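Hypothetical protein VC1899 (Vibrio cholerae, PDB 1XMX) is of unknown function but contains a Card1-like endonuclease domain of the PD-(D/E)XK clan and probably binds nucleic acid. Local coordinates at residues L322-L325 / E326-D330; I352-A355 / E356-L360. All coordinates share one frame; numbering follows the deposited sequence.

Contact 1: L322-L325 / E326-D330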
loop_
_atom_site.group_PDB
_atom_site.type_symbol
_atom_site.label_atom_id
_atom_site.label_comp_id
_atom_site.label_asym_id
_atom_site.label_seq_id
_atom_site.Cartn_x
_atom_site.Cartn_y
_atom_site.Cartn_z
ATOM N N LEU A 322 -12.727 -10.677 -2.117
ATOM C CA LEU A 322 -12.055 -10.750 -0.849
ATOM C C LEU A 322 -10.822 -11.690 -0.875
ATOM O O LEU A 322 -9.816 -11.379 -0.248
ATOM C CB LEU A 322 -13.042 -11.202 0.219
ATOM C CG LEU A 322 -14.149 -10.182 0.509
ATOM C CD1 LEU A 322 -14.959 -10.786 1.611
ATOM C CD2 LEU A 322 -13.588 -8.836 1.002
ATOM N N TYR A 323 -10.925 -12.842 -1.544
ATOM C CA TYR A 323 -9.760 -13.727 -1.771
ATOM C C TYR A 323 -8.687 -13.057 -2.589
ATOM O O TYR A 323 -7.479 -13.207 -2.311
ATOM C CB TYR A 323 -10.169 -14.973 -2.527
ATOM C CG TYR A 323 -11.009 -15.841 -1.742
ATOM C CD1 TYR A 323 -10.568 -16.344 -0.535
ATOM C CD2 TYR A 323 -12.276 -16.161 -2.178
ATOM C CE1 TYR A 323 -11.373 -17.171 0.234
ATOM C CE2 TYR A 323 -13.075 -16.960 -1.430
ATOM C CZ TYR A 323 -12.621 -17.468 -0.231
ATOM O OH TYR A 323 -13.473 -18.313 0.475
ATOM N N LYS A 324 -9.136 -12.345 -3.625
ATOM C CA LYS A 324 -8.229 -11.588 -4.456
ATOM C C LYS A 324 -7.582 -10.431 -3.709
ATOM O O LYS A 324 -6.395 -10.191 -3.869
ATOM C CB LYS A 324 -8.937 -11.061 -5.687
ATOM C CG LYS A 324 -8.018 -10.335 -6.607
ATOM C CD LYS A 324 -8.866 -9.539 -7.598
ATOM C CE LYS A 324 -8.173 -9.224 -8.886
ATOM N NZ LYS A 324 -7.292 -8.009 -8.795
ATOM N N LEU A 325 -8.366 -9.678 -2.936
ATOM C CA LEU A 325 -7.785 -8.558 -2.151
ATOM C C LEU A 325 -6.705 -9.054 -1.190
ATOM O O LEU A 325 -5.614 -8.521 -1.191
ATOM C CB LEU A 325 -8.863 -7.778 -1.380
ATOM C CG LEU A 325 -8.462 -6.521 -0.574
ATOM C CD1 LEU A 325 -7.678 -5.501 -1.405
ATOM C CD2 LEU A 325 -9.717 -5.863 0.069
ATOM N N GLU A 326 -7.007 -10.069 -0.393
ATOM C CA GLU A 326 -6.035 -10.676 0.497
ATOM C C GLU A 326 -4.755 -11.168 -0.216
ATOM O O GLU A 326 -3.628 -11.131 0.328
ATOM C CB GLU A 326 -6.641 -11.875 1.202
ATOM C CG GLU A 326 -5.758 -12.299 2.332
ATOM C CD GLU A 326 -5.692 -13.792 2.493
ATOM O OE1 GLU A 326 -5.849 -14.497 1.463
ATOM O OE2 GLU A 326 -5.506 -14.274 3.646
ATOM N N SER A 327 -4.945 -11.667 -1.424
ATOM C CA SER A 327 -3.858 -12.174 -2.188
ATOM C C SER A 327 -2.949 -11.034 -2.709
ATOM O O SER A 327 -1.726 -11.183 -2.797
ATOM C CB SER A 327 -4.433 -12.984 -3.319
ATOM O OG SER A 327 -3.529 -12.977 -4.377
ATOM N N LEU A 328 -3.535 -9.927 -3.113
ATOM C CA LEU A 328 -2.750 -8.771 -3.492
ATOM C C LEU A 328 -1.920 -8.212 -2.305
ATOM O O LEU A 328 -0.730 -7.944 -2.408
ATOM C CB LEU A 328 -3.689 -7.696 -3.957
ATOM C CG LEU A 328 -4.188 -7.934 -5.360
ATOM C CD1 LEU A 328 -5.118 -6.756 -5.601
ATOM C CD2 LEU A 328 -3.007 -7.872 -6.267
ATOM N N ARG A 329 -2.579 -8.087 -1.174
ATOM C CA ARG A 329 -1.987 -7.602 0.045
ATOM C C ARG A 329 -0.649 -8.367 0.338
ATOM O O ARG A 329 0.454 -7.782 0.344
ATOM C CB ARG A 329 -3.070 -7.798 1.094
ATOM C CG ARG A 329 -2.736 -7.389 2.514
ATOM C CD ARG A 329 -2.733 -8.643 3.284
ATOM N NE ARG A 329 -3.889 -8.773 4.117
ATOM C CZ ARG A 329 -4.248 -9.930 4.642
ATOM N NH1 ARG A 329 -3.545 -11.020 4.336
ATOM N NH2 ARG A 329 -5.312 -10.012 5.435
ATOM N N ASP A 330 -0.757 -9.685 0.491
ATOM C CA ASP A 330 0.390 -10.576 0.691
ATOM C C ASP A 330 1.501 -10.378 -0.321
ATOM O O ASP A 330 2.649 -10.107 0.036
ATOM C CB ASP A 330 -0.093 -12.035 0.679
ATOM C CG ASP A 330 -1.103 -12.333 1.830
ATOM O OD1 ASP A 330 -1.007 -11.644 2.915
ATOM O OD2 ASP A 330 -1.989 -13.235 1.650
#

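Contact 2: I352-A355 / E356-L360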
loop_
_atom_site.group_PDB
_atom_site.type_symbol
_atom_site.label_atom_id
_atom_site.label_comp_id
_atom_site.label_asym_id
_atom_site.label_seq_id
_atom_site.Cartn_x
_atom_site.Cartn_y
_atom_site.Cartn_z
ATOM N N ILE A 352 -18.885 -10.661 5.341
ATOM C CA ILE A 352 -18.403 -10.124 6.590
ATOM C C ILE A 352 -17.551 -11.145 7.349
ATOM O O ILE A 352 -16.399 -10.885 7.708
ATOM C CB ILE A 352 -19.562 -9.640 7.443
ATOM C CG1 ILE A 352 -20.279 -8.511 6.682
ATOM C CG2 ILE A 352 -19.041 -9.118 8.752
ATOM C CD1 ILE A 352 -21.458 -7.904 7.439
ATOM N N THR A 353 -18.131 -12.303 7.587
ATOM C CA THR A 353 -17.436 -13.407 8.210
ATOM C C THR A 353 -16.188 -13.772 7.398
ATOM O O THR A 353 -15.155 -14.064 7.944
ATOM C CB THR A 353 -18.392 -14.571 8.360
ATOM O OG1 THR A 353 -19.450 -14.181 9.266
ATOM C CG2 THR A 353 -17.625 -15.826 8.896
ATOM N N ARG A 354 -16.257 -13.698 6.091
ATOM C CA ARG A 354 -15.121 -14.036 5.296
ATOM C C ARG A 354 -13.974 -13.011 5.400
ATOM O O ARG A 354 -12.795 -13.405 5.447
ATOM C CB ARG A 354 -15.526 -14.161 3.875
ATOM C CG ARG A 354 -14.411 -14.515 2.977
ATOM C CD ARG A 354 -14.877 -15.663 2.082
ATOM N NE ARG A 354 -15.315 -15.182 0.794
ATOM C CZ ARG A 354 -16.144 -15.835 -0.001
ATOM N NH1 ARG A 354 -16.625 -17.006 0.384
ATOM N NH2 ARG A 354 -16.492 -15.302 -1.165
ATOM N N ALA A 355 -14.316 -11.717 5.368
ATOM C CA ALA A 355 -13.364 -10.638 5.574
ATOM C C ALA A 355 -12.661 -10.789 6.947
ATOM O O ALA A 355 -11.442 -10.614 7.053
ATOM C CB ALA A 355 -14.061 -9.248 5.408
ATOM N N GLU A 356 -13.417 -11.117 7.987
ATOM C CA GLU A 356 -12.853 -11.376 9.293
ATOM C C GLU A 356 -11.865 -12.572 9.308
ATOM O O GLU A 356 -10.728 -12.458 9.782
ATOM C CB GLU A 356 -13.960 -11.573 10.322
ATOM C CG GLU A 356 -13.424 -11.649 11.751
ATOM C CD GLU A 356 -14.418 -12.214 12.785
ATOM O OE1 GLU A 356 -15.608 -12.450 12.444
ATOM O OE2 GLU A 356 -13.997 -12.412 13.953
ATOM N N ASP A 357 -12.289 -13.697 8.737
ATOM C CA ASP A 357 -11.456 -14.893 8.543
ATOM C C ASP A 357 -10.117 -14.563 7.848
ATOM O O ASP A 357 -9.062 -15.032 8.270
ATOM C CB ASP A 357 -12.226 -15.922 7.680
ATOM C CG ASP A 357 -11.598 -17.309 7.727
ATOM O OD1 ASP A 357 -11.063 -17.652 8.817
ATOM O OD2 ASP A 357 -11.636 -18.036 6.688
ATOM N N LEU A 358 -10.187 -13.787 6.774
ATOM C CA LEU A 358 -9.016 -13.322 6.029
ATOM C C LEU A 358 -8.247 -12.107 6.644
ATOM O O LEU A 358 -7.236 -11.702 6.099
ATOM C CB LEU A 358 -9.445 -12.936 4.604
ATOM C CG LEU A 358 -9.481 -14.005 3.479
ATOM C CD1 LEU A 358 -9.285 -15.435 3.962
ATOM C CD2 LEU A 358 -10.669 -13.884 2.480
ATOM N N GLY A 359 -8.753 -11.480 7.705
ATOM C CA GLY A 359 -8.071 -10.300 8.270
ATOM C C GLY A 359 -8.194 -9.036 7.412
ATOM O O GLY A 359 -7.283 -8.200 7.398
ATOM N N LEU A 360 -9.319 -8.871 6.692
ATOM C CA LEU A 360 -9.521 -7.694 5.804
ATOM C C LEU A 360 -10.450 -6.773 6.563
ATOM O O LEU A 360 -11.420 -7.220 7.190
ATOM C CB LEU A 360 -10.167 -8.089 4.428
ATOM C CG LEU A 360 -9.245 -8.937 3.536
ATOM C CD1 LEU A 360 -10.003 -9.614 2.314
ATOM C CD2 LEU A 360 -8.138 -8.086 3.026
#

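Contact 1: L322-L325 / E326-D330
Glu326 N donates to Leu322 O, Ser327 N to Tyr323 O, Leu328 N to Lys324 O and Arg329 N to Leu325 O, four successive i to i+4 bonds that, with a fifth from Asp330 N to Glu326 O at 3.2 Å, make 322-330 one unbroken run of alpha helix. The N-H...O angle is 172° at Glu326 and only 139° at Ser327, so these two bonds differ in straightness although their lengths are nearly equal. On one flank Lys324 and Leu328 run side by side in the same direction, one turn apart. The lysine leaves with CG anti to its backbone N, extends through CE and bends only at chi4, which leaves NZ 4.1 Å from Leu328 CD1; the ammonium itself is hydrogen-bonded to Asn292 OD1. Leu328 CG also lies 3.5 Å from Lys324 O, so the leucine packs against the carbonyl as well as beside the lysine side chain.

This helix, 321-333, belongs to the Card1-like endonuclease domain, and its buried face, carrying Leu322 and Leu325, lies on Leu341 of strand 338-343 and on Leu360.

Charges gather on another flank, where Glu326, Arg329 and Asp330 form a salt-bridge network. Arg329 NH1 donates to Asp330 OD1 at 3.0 Å; the oxygen sits at the edge of the guanidinium, almost in its plane, while NH1 meets the syn side of the carboxylate from 29° out of the carboxylate plane. Glu326 OE2 is a long partner of the same NH1, at 3.9 Å. Bends at chi2 and chi3 turn the arginine toward these acids, and its NH2 has its strongest partner in Leu358 O.

Contact 2: I352-A355 / E356-L360
Ala355 O accepts a 2.8 Å hydrogen bond from Leu360 N, the 6→1 bond of a Schellman motif that closes helix 349-358 at its C-terminal end. Gly359 supplies the reversal: its phi of 73° takes the chain out of the helix, and its N donates to Glu356 O. Upstream, Glu356 N to Ile352 O, Asp357 N to Thr353 O and Leu358 N to Arg354 O continue the regular i to i+4 pattern, with N-H...O angles of 162° or more. Helix 349-358 is the connecting helix of a beta-alpha-beta unit, between strands 338-343 and 361-363.

The tight side is the buried one, made by Ala355 and Leu360. There the turn folds Leu360 back on the helix, placing its CB 4.2 Å from Ala355 CB. Arg354 and Leu358 occupy an intermediate, partly exposed flank, lying alongside each other and pointing the same way. The arginine takes part through its aliphatic stem: CG, anti to the backbone N (chi1 -180°), approaches Leu358 CD2 to 3.8 Å. Both residues also touch Tyr323.

Toward solvent the packing is looser. Thr353, Glu356 and Asp357 are exposed, and the two acids meet the preceding turn through their CB atoms, over backbone carbonyls, rather than through their carboxylates. Thr353 OG1 turns back along its own helix and is hydrogen-bonded to His349 O. On this side the closest approach of the Asp357 side chain to 352-355 is CB to Arg354 O, 3.4 Å.

Overall arrangement
Contact 1 precedes contact 2 along the chain, on helices 321-333 and 349-358, and strand 338-343 runs between them. Their centres are about 11 Å apart, and both lie within the Card1-like endonuclease range. Strands 303-310, 338-343 and 361-363 run parallel in one mixed sheet, and the two helices lie in the segments that connect them in order along the chain. They also touch directly: Arg329 NH2 lies 2.6 Å from Leu358 O, a probable hydrogen bond, and Tyr323 OH packs 3.4 Å from Arg354 CD. A side chain from the first helix thus meets the carbonyl end of the second, joining successive helices of the domain.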